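Local coordinates for protein L-talarate/Galactarate Dehydratase (Salmonella typhimurium, PDB 2PP0) that dehydrates L-talarate and galactarate to 5-keto-4-deoxy-D-glucarate and also epimerises L-talarate to galactarate, using one magnesium ion per subunit, at residues F297-A302 with K324-F329. Numbering follows the deposited sequence.
Sequences FVQPDA and KLAPHF
His-328 ND1 donates to Asp-301 OD2 just past the C-terminal ends of two neighbouring parallel strands of the enolase-superfamily barrel. The bond is 2.8 Å from ND1 to OD2. OD2 lies in the imidazole plane and accepts through its anti lone pair, while the carboxylate is turned 37° from the ring. Asp-301 CG stands anti to its backbone N (chi1 -179°), which swings the carboxylate toward the histidine. OD2 also bonds Tyr-80 OH, and OD1 caps the following helix at Arg-304 N, so both oxygens are held. The strands lead up to this pair by backbone bonds. Val-298 N bonds Lys-324 O at 2.9 Å and Ala-326 N bonds Val-298 O. Past the strands His-328 N continues the pattern to Pro-300 O at 3.1 Å. At the strand starts Phe-297 and Lys-324 point the same way, and Lys-324 CB sits over one ring face, 3.7 Å from the centroid. Leu-325 turns to the opposite face, where its CD1 meets CD of Pro-300 in the loop beyond at 3.5 Å, the two side chains crossing at about a right angle. His-328 is the proton donor/acceptor of the active site. The in-plane bond probably helps to set its ring rotation; NE2 bonds a glycerol, probably from the crystallisation liquor. The carboxylate at ND1 is consistent with its assigned role of raising the histidine's basicity.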
ATOM      1  N   PHE B 297      12.585   4.697 -16.146  1.00 29.97           N
ATOM      2  CA  PHE B 297      11.390   3.850 -16.141  1.00 29.59           C
ATOM      3  C   PHE B 297      11.734   2.584 -15.363  1.00 28.38           C
ATOM      4  O   PHE B 297      12.776   1.966 -15.605  1.00 27.23           O
ATOM      5  CB  PHE B 297      10.976   3.424 -17.559  1.00 30.45           C
ATOM      6  CG  PHE B 297      10.225   4.474 -18.332  1.00 32.79           C
ATOM      7  CD1 PHE B 297      10.899   5.509 -18.971  1.00 31.62           C
ATOM      8  CD2 PHE B 297       8.836   4.412 -18.434  1.00 33.26           C
ATOM      9  CE1 PHE B 297      10.202   6.469 -19.703  1.00 34.22           C
ATOM     10  CE2 PHE B 297       8.127   5.365 -19.163  1.00 32.04           C
ATOM     11  CZ  PHE B 297       8.812   6.396 -19.800  1.00 33.53           C
ATOM     12  N   VAL B 298      10.872   2.205 -14.427  1.00 27.31           N
ATOM     13  CA  VAL B 298      11.077   0.996 -13.642  1.00 27.33           C
ATOM     14  C   VAL B 298      10.152  -0.061 -14.235  1.00 30.23           C
ATOM     15  O   VAL B 298       8.943   0.164 -14.364  1.00 28.50           O
ATOM     16  CB  VAL B 298      10.738   1.233 -12.155  1.00 28.36           C
ATOM     17  CG1 VAL B 298      10.879  -0.057 -11.366  1.00 27.95           C
ATOM     18  CG2 VAL B 298      11.666   2.305 -11.585  1.00 29.46           C
ATOM     19  N   GLN B 299      10.717  -1.211 -14.596  1.00 28.09           N
ATOM     20  CA  GLN B 299       9.936  -2.272 -15.218  1.00 28.45           C
ATOM     21  C   GLN B 299       9.834  -3.566 -14.422  1.00 29.50           C
ATOM     22  O   GLN B 299      10.490  -4.567 -14.741  1.00 28.31           O
ATOM     23  CB  GLN B 299      10.507  -2.562 -16.601  1.00 27.24           C
ATOM     24  CG  GLN B 299      10.550  -1.323 -17.473  1.00 28.67           C
ATOM     25  CD  GLN B 299      11.208  -1.573 -18.804  1.00 31.26           C
ATOM     26  OE1 GLN B 299      12.408  -1.856 -18.873  1.00 29.15           O
ATOM     27  NE2 GLN B 299      10.429  -1.475 -19.877  1.00 29.45           N
ATOM     28  N   PRO B 300       8.999  -3.568 -13.375  1.00 29.05           N
ATOM     29  CA  PRO B 300       8.858  -4.780 -12.578  1.00 28.64           C
ATOM     30  C   PRO B 300       7.907  -5.768 -13.255  1.00 30.04           C
ATOM     31  O   PRO B 300       7.156  -5.410 -14.166  1.00 29.39           O
ATOM     32  CB  PRO B 300       8.349  -4.254 -11.242  1.00 29.72           C
ATOM     33  CG  PRO B 300       7.487  -3.090 -11.653  1.00 31.40           C
ATOM     34  CD  PRO B 300       8.230  -2.445 -12.799  1.00 30.50           C
ATOM     35  N   ASP B 301       7.971  -7.016 -12.807  1.00 29.52           N
ATOM     36  CA  ASP B 301       7.168  -8.105 -13.348  1.00 29.90           C
ATOM     37  C   ASP B 301       6.556  -8.763 -12.115  1.00 30.23           C
ATOM     38  O   ASP B 301       7.268  -9.381 -11.331  1.00 31.29           O
ATOM     39  CB  ASP B 301       8.114  -9.066 -14.086  1.00 29.99           C
ATOM     40  CG  ASP B 301       7.400 -10.241 -14.720  1.00 29.85           C
ATOM     41  OD1 ASP B 301       6.662 -10.945 -14.006  1.00 28.30           O
ATOM     42  OD2 ASP B 301       7.598 -10.469 -15.935  1.00 29.71           O
ATOM     43  N   ALA B 302       5.247  -8.619 -11.925  1.00 28.72           N
ATOM     44  CA  ALA B 302       4.607  -9.190 -10.742  1.00 28.54           C
ATOM     45  C   ALA B 302       4.896 -10.679 -10.576  1.00 27.38           C
ATOM     46  O   ALA B 302       5.255 -11.127  -9.489  1.00 26.91           O
ATOM     47  CB  ALA B 302       3.090  -8.935 -10.773  1.00 28.08           C
ATOM     48  N   LYS B 324       8.901   6.666 -13.820  1.00 32.30           N
ATOM     49  CA  LYS B 324       7.713   6.210 -14.536  1.00 30.67           C
ATOM     50  C   LYS B 324       7.662   4.691 -14.406  1.00 31.46           C
ATOM     51  O   LYS B 324       8.667   4.052 -14.069  1.00 29.91           O
ATOM     52  CB  LYS B 324       7.796   6.577 -16.021  1.00 32.02           C
ATOM     53  CG  LYS B 324       7.787   8.072 -16.331  1.00 34.33           C
ATOM     54  CD  LYS B 324       6.436   8.705 -16.028  1.00 35.66           C
ATOM     55  CE  LYS B 324       6.361  10.130 -16.575  1.00 34.10           C
ATOM     56  NZ  LYS B 324       6.601  10.179 -18.053  1.00 35.16           N
ATOM     57  N   LEU B 325       6.499   4.113 -14.688  1.00 29.52           N
ATOM     58  CA  LEU B 325       6.324   2.674 -14.602  1.00 30.43           C
ATOM     59  C   LEU B 325       5.952   2.060 -15.948  1.00 30.50           C
ATOM     60  O   LEU B 325       5.132   2.598 -16.688  1.00 30.95           O
ATOM     61  CB  LEU B 325       5.232   2.330 -13.580  1.00 30.60           C
ATOM     62  CG  LEU B 325       5.057   0.840 -13.271  1.00 32.12           C
ATOM     63  CD1 LEU B 325       6.202   0.389 -12.369  1.00 29.03           C
ATOM     64  CD2 LEU B 325       3.720   0.592 -12.584  1.00 31.64           C
ATOM     65  N   ALA B 326       6.573   0.931 -16.266  1.00 29.89           N
ATOM     66  CA  ALA B 326       6.290   0.207 -17.500  1.00 28.66           C
ATOM     67  C   ALA B 326       6.517  -1.271 -17.200  1.00 30.34           C
ATOM     68  O   ALA B 326       7.587  -1.823 -17.496  1.00 31.69           O
ATOM     69  CB  ALA B 326       7.206   0.675 -18.624  1.00 28.91           C
ATOM     70  N   PRO B 327       5.509  -1.929 -16.597  1.00 29.17           N
ATOM     71  CA  PRO B 327       5.559  -3.350 -16.234  1.00 29.77           C
ATOM     72  C   PRO B 327       5.882  -4.240 -17.430  1.00 30.60           C
ATOM     73  O   PRO B 327       5.556  -3.918 -18.577  1.00 28.94           O
ATOM     74  CB  PRO B 327       4.158  -3.628 -15.689  1.00 28.26           C
ATOM     75  CG  PRO B 327       3.682  -2.284 -15.218  1.00 27.80           C
ATOM     76  CD  PRO B 327       4.178  -1.363 -16.302  1.00 27.46           C
ATOM     77  N   HIS B 328       6.514  -5.373 -17.158  1.00 31.81           N
ATOM     78  CA  HIS B 328       6.880  -6.292 -18.222  1.00 32.52           C
ATOM     79  C   HIS B 328       5.925  -7.470 -18.371  1.00 33.06           C
ATOM     80  O   HIS B 328       5.565  -8.117 -17.384  1.00 32.56           O
ATOM     81  CB  HIS B 328       8.302  -6.811 -17.986  1.00 31.51           C
ATOM     82  CG  HIS B 328       8.646  -8.022 -18.793  1.00 30.59           C
ATOM     83  ND1 HIS B 328       8.481  -9.305 -18.316  1.00 32.44           N
ATOM     84  CD2 HIS B 328       9.116  -8.148 -20.055  1.00 31.45           C
ATOM     85  CE1 HIS B 328       8.837 -10.169 -19.250  1.00 30.71           C
ATOM     86  NE2 HIS B 328       9.225  -9.493 -20.315  1.00 29.92           N
ATOM     87  N   PHE B 329       5.508  -7.730 -19.609  1.00 34.13           N
ATOM     88  CA  PHE B 329       4.645  -8.873 -19.904  1.00 35.64           C
ATOM     89  C   PHE B 329       3.346  -8.861 -19.096  1.00 35.58           C
ATOM     90  O   PHE B 329       2.868  -7.804 -18.682  1.00 37.33           O
ATOM     91  CB  PHE B 329       5.449 -10.154 -19.621  1.00 38.00           C
ATOM     92  CG  PHE B 329       4.886 -11.411 -20.242  1.00 38.34           C
ATOM     93  CD1 PHE B 329       4.501 -11.441 -21.579  1.00 40.61           C
ATOM     94  CD2 PHE B 329       4.822 -12.589 -19.502  1.00 39.56           C
ATOM     95  CE1 PHE B 329       4.065 -12.633 -22.171  1.00 40.34           C
ATOM     96  CE2 PHE B 329       4.391 -13.782 -20.081  1.00 39.90           C
ATOM     97  CZ  PHE B 329       4.013 -13.804 -21.420  1.00 39.44           C
TER
HETATM   98  O   HOH W   1       7.694  -2.586 -20.559  1.00 28.76           O